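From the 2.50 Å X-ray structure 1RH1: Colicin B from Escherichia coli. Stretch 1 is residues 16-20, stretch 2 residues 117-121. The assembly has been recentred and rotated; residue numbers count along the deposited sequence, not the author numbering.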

ATOM      1  N   GLY A  16       8.717   0.050  -0.880  1.00 52.94           N
ATOM      2  CA  GLY A  16       8.635  -1.117  -1.760  1.00 50.34           C
ATOM      3  C   GLY A  16       7.556  -1.079  -2.847  1.00 51.36           C
ATOM      4  O   GLY A  16       7.329  -2.103  -3.503  1.00 50.34           O
ATOM      5  N   ASP A  17       6.969   0.121  -3.078  1.00 45.03           N
ATOM      6  CA  ASP A  17       5.780   0.427  -3.876  1.00 44.08           C
ATOM      7  C   ASP A  17       4.678  -0.624  -3.680  1.00 38.48           C
ATOM      8  O   ASP A  17       4.222  -1.394  -4.526  1.00 34.82           O
ATOM      9  N   THR A  18       4.309  -0.528  -2.388  1.00 34.10           N
ATOM     10  CA  THR A  18       3.322  -1.279  -1.608  1.00 30.42           C
ATOM     11  C   THR A  18       3.767  -2.701  -1.236  1.00 29.38           C
ATOM     12  O   THR A  18       2.935  -3.529  -0.853  1.00 29.59           O
ATOM     13  N   MET A  19       5.061  -3.040  -1.277  1.00 22.54           N
ATOM     14  CA  MET A  19       5.467  -4.399  -0.956  1.00 18.77           C
ATOM     15  C   MET A  19       6.088  -4.599   0.421  1.00 18.86           C
ATOM     16  O   MET A  19       6.905  -3.801   0.886  1.00 20.78           O
ATOM     17  N   VAL A  20       5.676  -5.687   1.092  1.00 17.15           N
ATOM     18  CA  VAL A  20       6.187  -6.047   2.415  1.00 16.81           C
ATOM     19  C   VAL A  20       7.410  -6.940   2.238  1.00 15.76           C
ATOM     20  O   VAL A  20       7.522  -7.608   1.213  1.00 14.82           O
ATOM     21  N   PRO A 117      -5.630  -0.867  -7.974  1.00 10.80           N
ATOM     22  CA  PRO A 117      -5.291   0.520  -7.765  1.00  6.81           C
ATOM     23  C   PRO A 117      -4.450   0.759  -6.533  1.00  7.20           C
ATOM     24  O   PRO A 117      -4.734   0.285  -5.433  1.00  9.27           O
ATOM     25  N   SER A 118      -3.447   1.566  -6.853  1.00  9.81           N
ATOM     26  CA  SER A 118      -2.354   2.082  -6.040  1.00  7.86           C
ATOM     27  C   SER A 118      -1.264   1.045  -5.848  1.00  9.72           C
ATOM     28  O   SER A 118      -0.469   1.104  -4.903  1.00 11.60           O
ATOM     29  N   ARG A 119      -1.270   0.088  -6.774  1.00  5.13           N
ATOM     30  CA  ARG A 119      -0.344  -1.001  -6.741  1.00  3.97           C
ATOM     31  C   ARG A 119       0.078  -1.294  -8.154  1.00  3.89           C
ATOM     32  O   ARG A 119      -0.771  -1.308  -9.053  1.00  2.00           O
ATOM     33  N   PRO A 120       1.376  -1.570  -8.380  1.00  2.53           N
ATOM     34  CA  PRO A 120       1.959  -1.675  -9.696  1.00  2.00           C
ATOM     35  C   PRO A 120       1.323  -2.804 -10.499  1.00  3.35           C
ATOM     36  O   PRO A 120       0.524  -3.570  -9.958  1.00  4.11           O
ATOM     37  N   ALA A 121       1.574  -2.872 -11.801  1.00  2.00           N
ATOM     38  CA  ALA A 121       1.025  -3.920 -12.635  1.00  2.59           C
ATOM     39  C   ALA A 121       2.205  -4.701 -13.190  1.00  5.84           C
ATOM     40  O   ALA A 121       3.291  -4.141 -13.381  1.00  8.67           O
TER

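Two segments with no regular helix or strand meet here, their touching residues at least 100 apart in sequence, over a modest 232 Å² summed from both sides, and the contact centres on Thr-18 and Arg-119, whose CA atoms lie 6.3 Å apart.

Pro-117, at the start of stretch 2, stays out of reach. Its carbonyl nevertheless matters to its neighbour: Ser-118, with chi1 in p, folds its hydroxyl back so that Ser-118 OG donates to Pro-117 O at 2.7 Å. That side chain leaves CA sideways to the partner stretch, and what Ser-118 offers across the gap is backbone. Thr-18 OG1 lies 3.1 Å from Ser-118 O in a weak hydrogen bond, not a settled one, since the same proton has another acceptor within reach. Thr-18 points toward stretch 2, its chi1 of -23° lying between wells.

Arg-119 also starts sideways, but its long chain brings the guanidinium in. Chi1 is off-well at -91°, followed by t and p, and the group ends beside Thr-18: Arg-119 NH1 is 3.1 Å from Thr-18 O and 3.4 Å from Thr-18 CB. The carbonyl oxygen sits at the guanidinium edge, near its plane, as does Met-19 CG, 4.2 Å from Arg-119 NH1. Met-19, m at chi1 and t at chi2, thus lays aliphatic bulk beside a charged group whose NE and NH2 are hydrogen-bonded elsewhere in the structure.

Pro-120 points toward stretch 1 with a C-gamma endo ring. Its CG comes 3.3 Å from OD1 of Asp-17, a p rotamer whose CB leaves sideways while its carboxylate reaches nearer. This is packing of a carboxylate oxygen on a ring carbon, with no charge pairing. Ala-121 is buried but takes no part.

The rule to read is economical: one inward threonine, one reaching arginine and one proline ring carry most of the contact, with backbone carbonyls as the polar neighbours of the threonine and the arginine, and a carboxylate oxygen as that of the proline.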

ATOM      1  CB  ASP A  17       6.171   0.617  -5.380  1.00 44.23           C
ATOM      2  CG  ASP A  17       6.558  -0.549  -6.286  1.00 46.61           C
ATOM      3  OD1 ASP A  17       5.852  -0.765  -7.273  1.00 47.23           O
ATOM      4  OD2 ASP A  17       7.570  -1.207  -6.043  1.00 47.75           O
ATOM      5  CB  THR A  18       1.926  -1.390  -2.336  1.00 30.42           C
ATOM      6  OG1 THR A  18       1.778  -0.332  -3.286  1.00 28.33           O
ATOM      7  CG2 THR A  18       0.785  -1.320  -1.302  1.00 27.55           C
ATOM      8  CB  MET A  19       6.425  -4.878  -2.035  1.00 16.28           C
ATOM      9  CG  MET A  19       5.711  -5.176  -3.330  1.00 10.86           C
ATOM     10  SD  MET A  19       6.894  -5.257  -4.688  1.00 13.36           S
ATOM     11  CE  MET A  19       7.303  -6.977  -4.672  1.00 17.61           C
ATOM     12  CB  VAL A  20       5.098  -6.796   3.270  1.00 15.50           C
ATOM     13  CG1 VAL A  20       3.742  -6.110   3.098  1.00 18.18           C
ATOM     14  CG2 VAL A  20       4.907  -8.237   2.833  1.00 18.89           C
ATOM     15  CB  PRO A 117      -6.632   1.195  -7.721  1.00  7.14           C
ATOM     16  CG  PRO A 117      -7.524   0.137  -7.128  1.00  7.33           C
ATOM     17  CD  PRO A 117      -7.079  -1.035  -7.972  1.00 10.86           C
ATOM     18  CB  SER A 118      -2.843   2.547  -4.667  1.00 10.58           C
ATOM     19  OG  SER A 118      -2.915   1.466  -3.748  1.00 18.13           O
ATOM     20  CB  ARG A 119      -0.998  -2.219  -6.149  1.00  4.17           C
ATOM     21  CG  ARG A 119      -0.770  -2.251  -4.653  1.00  7.76           C
ATOM     22  CD  ARG A 119      -1.094  -3.603  -4.026  1.00  9.59           C
ATOM     23  NE  ARG A 119      -0.397  -4.649  -4.746  1.00  7.15           N
ATOM     24  CZ  ARG A 119       0.816  -5.084  -4.432  1.00  6.92           C
ATOM     25  NH1 ARG A 119       1.524  -4.616  -3.401  1.00  3.07           N
ATOM     26  NH2 ARG A 119       1.337  -5.968  -5.259  1.00  4.03           N
ATOM     27  CB  PRO A 120       3.410  -1.845  -9.386  1.00  2.00           C
ATOM     28  CG  PRO A 120       3.388  -2.723  -8.196  1.00  2.00           C
ATOM     29  CD  PRO A 120       2.315  -2.059  -7.389  1.00  2.00           C
ATOM     30  CB  ALA A 121       0.241  -3.322 -13.770  1.00  2.00           C
TER